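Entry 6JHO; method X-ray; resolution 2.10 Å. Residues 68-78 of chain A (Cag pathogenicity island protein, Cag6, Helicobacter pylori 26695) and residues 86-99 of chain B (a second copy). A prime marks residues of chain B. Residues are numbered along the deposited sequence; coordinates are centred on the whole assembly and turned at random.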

ATOM      1  N   MET A  68     -18.476  11.126  -9.439  1.00 36.89           N
ATOM      2  CA  MET A  68     -18.260  10.187  -8.340  1.00 38.43           C
ATOM      3  C   MET A  68     -17.670  10.904  -7.129  1.00 37.23           C
ATOM      4  O   MET A  68     -18.150  10.751  -5.998  1.00 35.87           O
ATOM      5  CB  MET A  68     -17.326   9.058  -8.786  1.00 36.35           C
ATOM      6  CG  MET A  68     -17.984   7.936  -9.591  1.00 36.45           C
ATOM      7  SD  MET A  68     -16.734   6.953 -10.452  1.00 40.25           S
ATOM      8  CE  MET A  68     -16.188   5.913  -9.108  1.00 39.10           C
ATOM      9  N   GLN A  69     -16.635  11.710  -7.362  1.00 37.51           N
ATOM     10  CA  GLN A  69     -15.990  12.448  -6.283  1.00 41.98           C
ATOM     11  C   GLN A  69     -16.970  13.395  -5.603  1.00 38.49           C
ATOM     12  O   GLN A  69     -17.084  13.408  -4.371  1.00 37.21           O
ATOM     13  CB  GLN A  69     -14.773  13.189  -6.840  1.00 39.37           C
ATOM     14  CG  GLN A  69     -13.744  12.201  -7.358  1.00 45.48           C
ATOM     15  CD  GLN A  69     -12.504  12.836  -7.959  1.00 54.50           C
ATOM     16  OE1 GLN A  69     -11.468  12.184  -8.070  1.00 59.38           O
ATOM     17  NE2 GLN A  69     -12.602  14.099  -8.363  1.00 53.75           N
ATOM     18  N   LYS A  70     -17.735  14.148  -6.394  1.00 34.68           N
ATOM     19  CA  LYS A  70     -18.718  15.058  -5.822  1.00 37.50           C
ATOM     20  C   LYS A  70     -19.755  14.308  -5.008  1.00 39.79           C
ATOM     21  O   LYS A  70     -20.321  14.869  -4.068  1.00 39.25           O
ATOM     22  CB  LYS A  70     -19.389  15.882  -6.923  1.00 36.84           C
ATOM     23  CG  LYS A  70     -18.442  16.893  -7.556  1.00 39.66           C
ATOM     24  CD  LYS A  70     -19.109  17.660  -8.688  1.00 48.83           C
ATOM     25  CE  LYS A  70     -18.151  18.666  -9.331  1.00 52.24           C
ATOM     26  NZ  LYS A  70     -18.815  19.355 -10.477  1.00 48.24           N
ATOM     27  N   ASN A  71     -20.002  13.038  -5.325  1.00 34.48           N
ATOM     28  CA  ASN A  71     -20.909  12.229  -4.525  1.00 35.89           C
ATOM     29  C   ASN A  71     -20.186  11.417  -3.436  1.00 39.82           C
ATOM     30  O   ASN A  71     -20.794  10.515  -2.845  1.00 38.23           O
ATOM     31  CB  ASN A  71     -21.732  11.317  -5.441  1.00 39.98           C
ATOM     32  CG  ASN A  71     -22.906  12.059  -6.091  1.00 38.27           C
ATOM     33  OD1 ASN A  71     -24.025  12.011  -5.597  1.00 44.63           O
ATOM     34  ND2 ASN A  71     -22.636  12.771  -7.176  1.00 34.03           N
ATOM     35  N   PHE A  72     -18.922  11.738  -3.143  1.00 36.71           N
ATOM     36  CA  PHE A  72     -18.163  11.063  -2.079  1.00 38.05           C
ATOM     37  C   PHE A  72     -18.038   9.563  -2.334  1.00 35.41           C
ATOM     38  O   PHE A  72     -18.069   8.761  -1.404  1.00 38.35           O
ATOM     39  CB  PHE A  72     -18.781  11.314  -0.700  1.00 34.94           C
ATOM     40  CG  PHE A  72     -18.752  12.763  -0.267  1.00 40.35           C
ATOM     41  CD1 PHE A  72     -19.679  13.668  -0.751  1.00 39.60           C
ATOM     42  CD2 PHE A  72     -17.794  13.216   0.634  1.00 40.00           C
ATOM     43  CE1 PHE A  72     -19.651  15.008  -0.354  1.00 43.81           C
ATOM     44  CE2 PHE A  72     -17.756  14.551   1.042  1.00 39.89           C
ATOM     45  CZ  PHE A  72     -18.680  15.451   0.541  1.00 41.76           C
ATOM     46  N   ILE A  73     -17.931   9.182  -3.602  1.00 34.55           N
ATOM     47  CA  ILE A  73     -17.668   7.797  -3.988  1.00 39.42           C
ATOM     48  C   ILE A  73     -16.167   7.649  -4.178  1.00 40.39           C
ATOM     49  O   ILE A  73     -15.590   8.279  -5.068  1.00 39.15           O
ATOM     50  CB  ILE A  73     -18.395   7.404  -5.286  1.00 41.12           C
ATOM     51  CG1 ILE A  73     -19.884   7.649  -5.183  1.00 43.03           C
ATOM     52  CG2 ILE A  73     -18.176   5.915  -5.578  1.00 38.75           C
ATOM     53  CD1 ILE A  73     -20.465   6.856  -4.099  1.00 48.97           C
ATOM     54  N   SER A  74     -15.535   6.811  -3.365  1.00 41.71           N
ATOM     55  CA  SER A  74     -14.126   6.515  -3.567  1.00 40.76           C
ATOM     56  C   SER A  74     -13.880   5.046  -3.269  1.00 39.97           C
ATOM     57  O   SER A  74     -14.410   4.504  -2.297  1.00 40.64           O
ATOM     58  CB  SER A  74     -13.226   7.375  -2.682  1.00 38.40           C
ATOM     59  OG  SER A  74     -13.010   6.736  -1.438  1.00 47.73           O
ATOM     60  N   PHE A  75     -13.058   4.415  -4.099  1.00 33.40           N
ATOM     61  CA  PHE A  75     -12.729   3.026  -3.843  1.00 37.73           C
ATOM     62  C   PHE A  75     -11.753   2.868  -2.685  1.00 37.77           C
ATOM     63  O   PHE A  75     -11.537   1.742  -2.233  1.00 35.19           O
ATOM     64  CB  PHE A  75     -12.179   2.405  -5.117  1.00 35.02           C
ATOM     65  CG  PHE A  75     -13.082   2.587  -6.309  1.00 32.26           C
ATOM     66  CD1 PHE A  75     -14.460   2.553  -6.158  1.00 34.45           C
ATOM     67  CD2 PHE A  75     -12.550   2.772  -7.584  1.00 32.50           C
ATOM     68  CE1 PHE A  75     -15.306   2.709  -7.258  1.00 37.22           C
ATOM     69  CE2 PHE A  75     -13.390   2.927  -8.688  1.00 33.18           C
ATOM     70  CZ  PHE A  75     -14.765   2.898  -8.517  1.00 30.31           C
ATOM     71  N   ASP A  76     -11.181   3.971  -2.184  1.00 40.07           N
ATOM     72  CA  ASP A  76     -10.290   3.891  -1.031  1.00 40.28           C
ATOM     73  C   ASP A  76     -11.003   3.316   0.182  1.00 34.22           C
ATOM     74  O   ASP A  76     -10.426   2.506   0.917  1.00 34.15           O
ATOM     75  CB  ASP A  76      -9.712   5.272  -0.717  1.00 45.89           C
ATOM     76  CG  ASP A  76      -8.586   5.653  -1.664  1.00 48.15           C
ATOM     77  OD1 ASP A  76      -8.267   4.854  -2.575  1.00 52.55           O
ATOM     78  OD2 ASP A  76      -8.014   6.752  -1.497  1.00 55.07           O
ATOM     79  N   VAL A  77     -12.271   3.678   0.395  1.00 31.36           N
ATOM     80  CA  VAL A  77     -12.979   3.109   1.538  1.00 36.32           C
ATOM     81  C   VAL A  77     -13.140   1.600   1.381  1.00 37.89           C
ATOM     82  O   VAL A  77     -13.133   0.861   2.373  1.00 34.21           O
ATOM     83  CB  VAL A  77     -14.337   3.800   1.775  1.00 40.03           C
ATOM     84  CG1 VAL A  77     -15.349   3.380   0.746  1.00 48.86           C
ATOM     85  CG2 VAL A  77     -14.856   3.442   3.157  1.00 42.45           C
ATOM     86  N   TYR A  78     -13.296   1.120   0.143  1.00 35.98           N
ATOM     87  CA  TYR A  78     -13.502  -0.309  -0.072  1.00 36.05           C
ATOM     88  C   TYR A  78     -12.207  -1.079   0.140  1.00 30.83           C
ATOM     89  O   TYR A  78     -12.213  -2.191   0.681  1.00 31.72           O
ATOM     90  CB  TYR A  78     -14.054  -0.539  -1.480  1.00 38.14           C
ATOM     91  CG  TYR A  78     -15.354   0.211  -1.723  1.00 41.97           C
ATOM     92  CD1 TYR A  78     -16.230   0.452  -0.679  1.00 45.14           C
ATOM     93  CD2 TYR A  78     -15.694   0.690  -2.979  1.00 40.97           C
ATOM     94  CE1 TYR A  78     -17.418   1.136  -0.862  1.00 52.92           C
ATOM     95  CE2 TYR A  78     -16.894   1.380  -3.184  1.00 46.69           C
ATOM     96  CZ  TYR A  78     -17.749   1.602  -2.111  1.00 49.58           C
ATOM     97  OH  TYR A  78     -18.937   2.290  -2.259  1.00 53.36           O
TER
ATOM     98  N   VAL B  86      -7.306   8.735   8.389  1.00 25.44           N
ATOM     99  CA  VAL B  86      -7.160   9.707   7.308  1.00 27.14           C
ATOM    100  C   VAL B  86      -8.435   9.772   6.492  1.00 27.21           C
ATOM    101  O   VAL B  86      -8.905  10.855   6.133  1.00 27.70           O
ATOM    102  CB  VAL B  86      -5.964   9.368   6.398  1.00 32.01           C
ATOM    103  CG1 VAL B  86      -5.891  10.373   5.252  1.00 33.83           C
ATOM    104  CG2 VAL B  86      -4.675   9.421   7.156  1.00 36.43           C
ATOM    105  N   LEU B  87      -9.016   8.608   6.192  1.00 27.50           N
ATOM    106  CA  LEU B  87     -10.175   8.563   5.311  1.00 28.16           C
ATOM    107  C   LEU B  87     -11.414   9.132   5.990  1.00 27.56           C
ATOM    108  O   LEU B  87     -12.185   9.881   5.366  1.00 25.29           O
ATOM    109  CB  LEU B  87     -10.429   7.126   4.858  1.00 33.03           C
ATOM    110  CG  LEU B  87     -11.237   7.076   3.566  1.00 41.82           C
ATOM    111  CD1 LEU B  87     -10.284   7.129   2.379  1.00 45.09           C
ATOM    112  CD2 LEU B  87     -12.072   5.827   3.527  1.00 44.59           C
ATOM    113  N   ALA B  88     -11.631   8.788   7.261  1.00 25.80           N
ATOM    114  CA  ALA B  88     -12.776   9.336   7.993  1.00 29.09           C
ATOM    115  C   ALA B  88     -12.638  10.845   8.197  1.00 28.68           C
ATOM    116  O   ALA B  88     -13.609  11.593   8.004  1.00 28.82           O
ATOM    117  CB  ALA B  88     -12.929   8.611   9.341  1.00 28.05           C
ATOM    118  N   SER B  89     -11.433  11.302   8.584  1.00 26.44           N
ATOM    119  CA  SER B  89     -11.149  12.731   8.769  1.00 25.22           C
ATOM    120  C   SER B  89     -11.333  13.510   7.476  1.00 26.39           C
ATOM    121  O   SER B  89     -11.947  14.583   7.460  1.00 27.10           O
ATOM    122  CB  SER B  89      -9.710  12.930   9.270  1.00 23.34           C
ATOM    123  OG  SER B  89      -9.520  12.308  10.524  1.00 36.28           O
ATOM    124  N   TYR B  90     -10.740  13.019   6.390  1.00 24.41           N
ATOM    125  CA  TYR B  90     -10.860  13.726   5.130  1.00 25.83           C
ATOM    126  C   TYR B  90     -12.315  13.794   4.687  1.00 26.76           C
ATOM    127  O   TYR B  90     -12.779  14.843   4.215  1.00 23.72           O
ATOM    128  CB  TYR B  90      -9.987  13.064   4.065  1.00 25.56           C
ATOM    129  CG  TYR B  90     -10.120  13.742   2.732  1.00 26.60           C
ATOM    130  CD1 TYR B  90      -9.534  14.988   2.511  1.00 25.83           C
ATOM    131  CD2 TYR B  90     -10.860  13.161   1.697  1.00 31.00           C
ATOM    132  CE1 TYR B  90      -9.670  15.645   1.291  1.00 28.67           C
ATOM    133  CE2 TYR B  90     -10.997  13.801   0.460  1.00 30.40           C
ATOM    134  CZ  TYR B  90     -10.402  15.046   0.270  1.00 34.26           C
ATOM    135  OH  TYR B  90     -10.528  15.695  -0.945  1.00 38.11           O
ATOM    136  N   ASN B  91     -13.056  12.690   4.852  1.00 26.44           N
ATOM    137  CA  ASN B  91     -14.472  12.666   4.475  1.00 29.16           C
ATOM    138  C   ASN B  91     -15.261  13.732   5.225  1.00 30.22           C
ATOM    139  O   ASN B  91     -16.015  14.511   4.621  1.00 28.71           O
ATOM    140  CB  ASN B  91     -15.053  11.279   4.753  1.00 30.82           C
ATOM    141  CG  ASN B  91     -16.535  11.180   4.421  1.00 42.53           C
ATOM    142  OD1 ASN B  91     -16.905  10.960   3.270  1.00 45.35           O
ATOM    143  ND2 ASN B  91     -17.390  11.320   5.439  1.00 46.79           N
ATOM    144  N   ARG B  92     -15.076  13.801   6.551  1.00 29.74           N
ATOM    145  CA  ARG B  92     -15.831  14.755   7.354  1.00 31.69           C
ATOM    146  C   ARG B  92     -15.452  16.184   6.995  1.00 31.72           C
ATOM    147  O   ARG B  92     -16.332  17.040   6.823  1.00 29.72           O
ATOM    148  CB  ARG B  92     -15.604  14.488   8.841  1.00 33.49           C
ATOM    149  CG  ARG B  92     -16.169  15.545   9.761  1.00 31.48           C
ATOM    150  CD  ARG B  92     -17.701  15.550   9.735  1.00 34.22           C
ATOM    151  NE  ARG B  92     -18.230  16.749  10.377  1.00 32.49           N
ATOM    152  CZ  ARG B  92     -19.504  16.923  10.722  1.00 40.15           C
ATOM    153  NH1 ARG B  92     -20.397  15.966  10.495  1.00 35.31           N
ATOM    154  NH2 ARG B  92     -19.880  18.057  11.300  1.00 32.25           N
ATOM    155  N   CYS B  93     -14.146  16.450   6.848  1.00 26.01           N
ATOM    156  CA  CYS B  93     -13.699  17.795   6.499  1.00 25.56           C
ATOM    157  C   CYS B  93     -14.143  18.186   5.095  1.00 27.83           C
ATOM    158  O   CYS B  93     -14.497  19.346   4.855  1.00 28.04           O
ATOM    159  CB  CYS B  93     -12.175  17.900   6.620  1.00 26.93           C
ATOM    160  SG  CYS B  93     -11.562  17.832   8.310  1.00 27.85           S
ATOM    161  N   LYS B  94     -14.102  17.245   4.146  1.00 27.11           N
ATOM    162  CA  LYS B  94     -14.622  17.537   2.815  1.00 28.07           C
ATOM    163  C   LYS B  94     -16.116  17.862   2.873  1.00 31.65           C
ATOM    164  O   LYS B  94     -16.585  18.798   2.209  1.00 30.63           O
ATOM    165  CB  LYS B  94     -14.346  16.364   1.882  1.00 30.59           C
ATOM    166  CG  LYS B  94     -14.813  16.532   0.438  1.00 33.99           C
ATOM    167  CD  LYS B  94     -14.499  15.261  -0.381  1.00 34.69           C
ATOM    168  CE  LYS B  94     -15.287  15.235  -1.702  1.00 39.51           C
ATOM    169  NZ  LYS B  94     -14.888  14.087  -2.554  1.00 34.89           N
ATOM    170  N   GLN B  95     -16.871  17.119   3.686  1.00 29.31           N
ATOM    171  CA  GLN B  95     -18.295  17.406   3.856  1.00 34.14           C
ATOM    172  C   GLN B  95     -18.503  18.810   4.418  1.00 34.78           C
ATOM    173  O   GLN B  95     -19.318  19.585   3.895  1.00 29.98           O
ATOM    174  CB  GLN B  95     -18.957  16.357   4.758  1.00 32.70           C
ATOM    175  CG  GLN B  95     -19.404  15.092   3.987  1.00 41.17           C
ATOM    176  CD  GLN B  95     -20.025  14.006   4.866  1.00 50.58           C
ATOM    177  OE1 GLN B  95     -20.302  14.224   6.050  1.00 56.64           O
ATOM    178  NE2 GLN B  95     -20.228  12.818   4.288  1.00 51.97           N
ATOM    179  N   GLU B  96     -17.741  19.166   5.459  1.00 27.79           N
ATOM    180  CA  GLU B  96     -17.866  20.494   6.059  1.00 30.49           C
ATOM    181  C   GLU B  96     -17.450  21.588   5.091  1.00 32.64           C
ATOM    182  O   GLU B  96     -18.122  22.626   4.987  1.00 34.49           O
ATOM    183  CB  GLU B  96     -17.028  20.577   7.330  1.00 30.09           C
ATOM    184  CG  GLU B  96     -17.488  19.635   8.428  1.00 29.42           C
ATOM    185  CD  GLU B  96     -16.754  19.901   9.729  1.00 32.32           C
ATOM    186  OE1 GLU B  96     -16.005  20.902   9.764  1.00 32.52           O
ATOM    187  OE2 GLU B  96     -16.916  19.125  10.701  1.00 31.27           O
ATOM    188  N   LYS B  97     -16.336  21.389   4.384  1.00 29.57           N
ATOM    189  CA  LYS B  97     -15.856  22.428   3.484  1.00 30.31           C
ATOM    190  C   LYS B  97     -16.846  22.669   2.352  1.00 33.81           C
ATOM    191  O   LYS B  97     -17.142  23.821   2.018  1.00 31.91           O
ATOM    192  CB  LYS B  97     -14.483  22.050   2.923  1.00 27.44           C
ATOM    193  CG  LYS B  97     -13.942  22.991   1.835  1.00 29.95           C
ATOM    194  CD  LYS B  97     -12.552  22.532   1.375  1.00 27.55           C
ATOM    195  CE  LYS B  97     -11.871  23.576   0.522  1.00 36.89           C
ATOM    196  NZ  LYS B  97     -12.151  23.368  -0.911  1.00 37.35           N
ATOM    197  N   THR B  98     -17.362  21.600   1.736  1.00 31.23           N
ATOM    198  CA  THR B  98     -18.273  21.802   0.610  1.00 32.01           C
ATOM    199  C   THR B  98     -19.569  22.444   1.088  1.00 36.08           C
ATOM    200  O   THR B  98     -20.118  23.321   0.415  1.00 35.81           O
ATOM    201  CB  THR B  98     -18.553  20.482  -0.117  1.00 36.21           C
ATOM    202  OG1 THR B  98     -19.070  19.531   0.815  1.00 46.76           O
ATOM    203  CG2 THR B  98     -17.292  19.908  -0.742  1.00 32.16           C
ATOM    204  N   PHE B  99     -20.037  22.058   2.276  1.00 34.77           N
ATOM    205  CA  PHE B  99     -21.206  22.711   2.852  1.00 36.89           C
ATOM    206  C   PHE B  99     -20.953  24.198   3.097  1.00 40.50           C
ATOM    207  O   PHE B  99     -21.802  25.040   2.773  1.00 37.59           O
ATOM    208  CB  PHE B  99     -21.611  22.022   4.154  1.00 33.23           C
ATOM    209  CG  PHE B  99     -22.794  22.664   4.817  1.00 40.46           C
ATOM    210  CD1 PHE B  99     -24.080  22.386   4.379  1.00 41.58           C
ATOM    211  CD2 PHE B  99     -22.627  23.569   5.848  1.00 38.78           C
ATOM    212  CE1 PHE B  99     -25.180  22.994   4.970  1.00 46.14           C
ATOM    213  CE2 PHE B  99     -23.734  24.184   6.446  1.00 44.05           C
ATOM    214  CZ  PHE B  99     -25.002  23.893   6.002  1.00 42.51           C
TER

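What backbone shapes meet here? Chain B contributes an unbroken helix from Val86′ to Phe99′, each turn closed by backbone hydrogen bonds such as Lys94′ N to Tyr90′ O (2.7 Å). Chain A instead brings the end of one helix, a loop and the beginning of another. Asn71 is the first residue to leave helical geometry, and Phe72 follows with positive phi (60°/34°). The turn is closed by Phe72 N donating to Gln69 O (2.8 Å) and Ile73 N donating to Met68 O (2.9 Å). The chain A stretch approaches the helix at two places: the CA atoms of Phe72 and Asn91′ lie 7.7 Å apart, and those of Val77 and Leu87′ 7.2 Å.

How does Phe72 use its position at the turn? Its CA-to-CB bond points toward the helix, and with chi1 at -64° (m) the ring settles between long side chains, giving it the largest covered area of any residue here, 115 Å². Gln95′ NE2 lies over one face and Lys94′ CE over the opposite one, while Thr98′ OG1 sits at the edge, 4.1 Å from Phe72 CZ. The closest approach is between Phe72 CE2 and Gln95′ CG, at 3.4 Å. A flat aromatic ring suits this slot because it offers one broad face to the methylenes of Lys94′ and the other to the amide end of Gln95′.

Why is Lys94′ so well suited to its place? All four of its chi angles are t, so the chain is fully extended and its methylenes run past the ring before the amine reaches the chain A backbone. Lys94′ CE makes a CH-pi contact 4.0 Å from the centroid of the Phe72 ring, and Lys94′ NZ makes a cation-pi interaction 4.7 Å from that centroid, 20° off the ring normal. Lys94′ NZ also donates a hydrogen bond to Gln69 O at 2.9 Å, the only hydrogen bond between the two stretches. That carbonyl also accepts from Phe72 N, so one oxygen serves both the turn and the contact.

What closes the other end of the contact? There Leu87′ points toward chain A, and its two methyls meet different residues. Leu87′ CD2 lies 3.5 Å from Val77 CB, an apolar contact between branched side chains, and Leu87′ CD1 lies 3.7 Å from Asp76 CB. Asp76 thus offers its methylene to the leucine, while its OD1 is hydrogen-bonded elsewhere in the structure. In all, 382 Å² is buried between the stretches, summed over both sides.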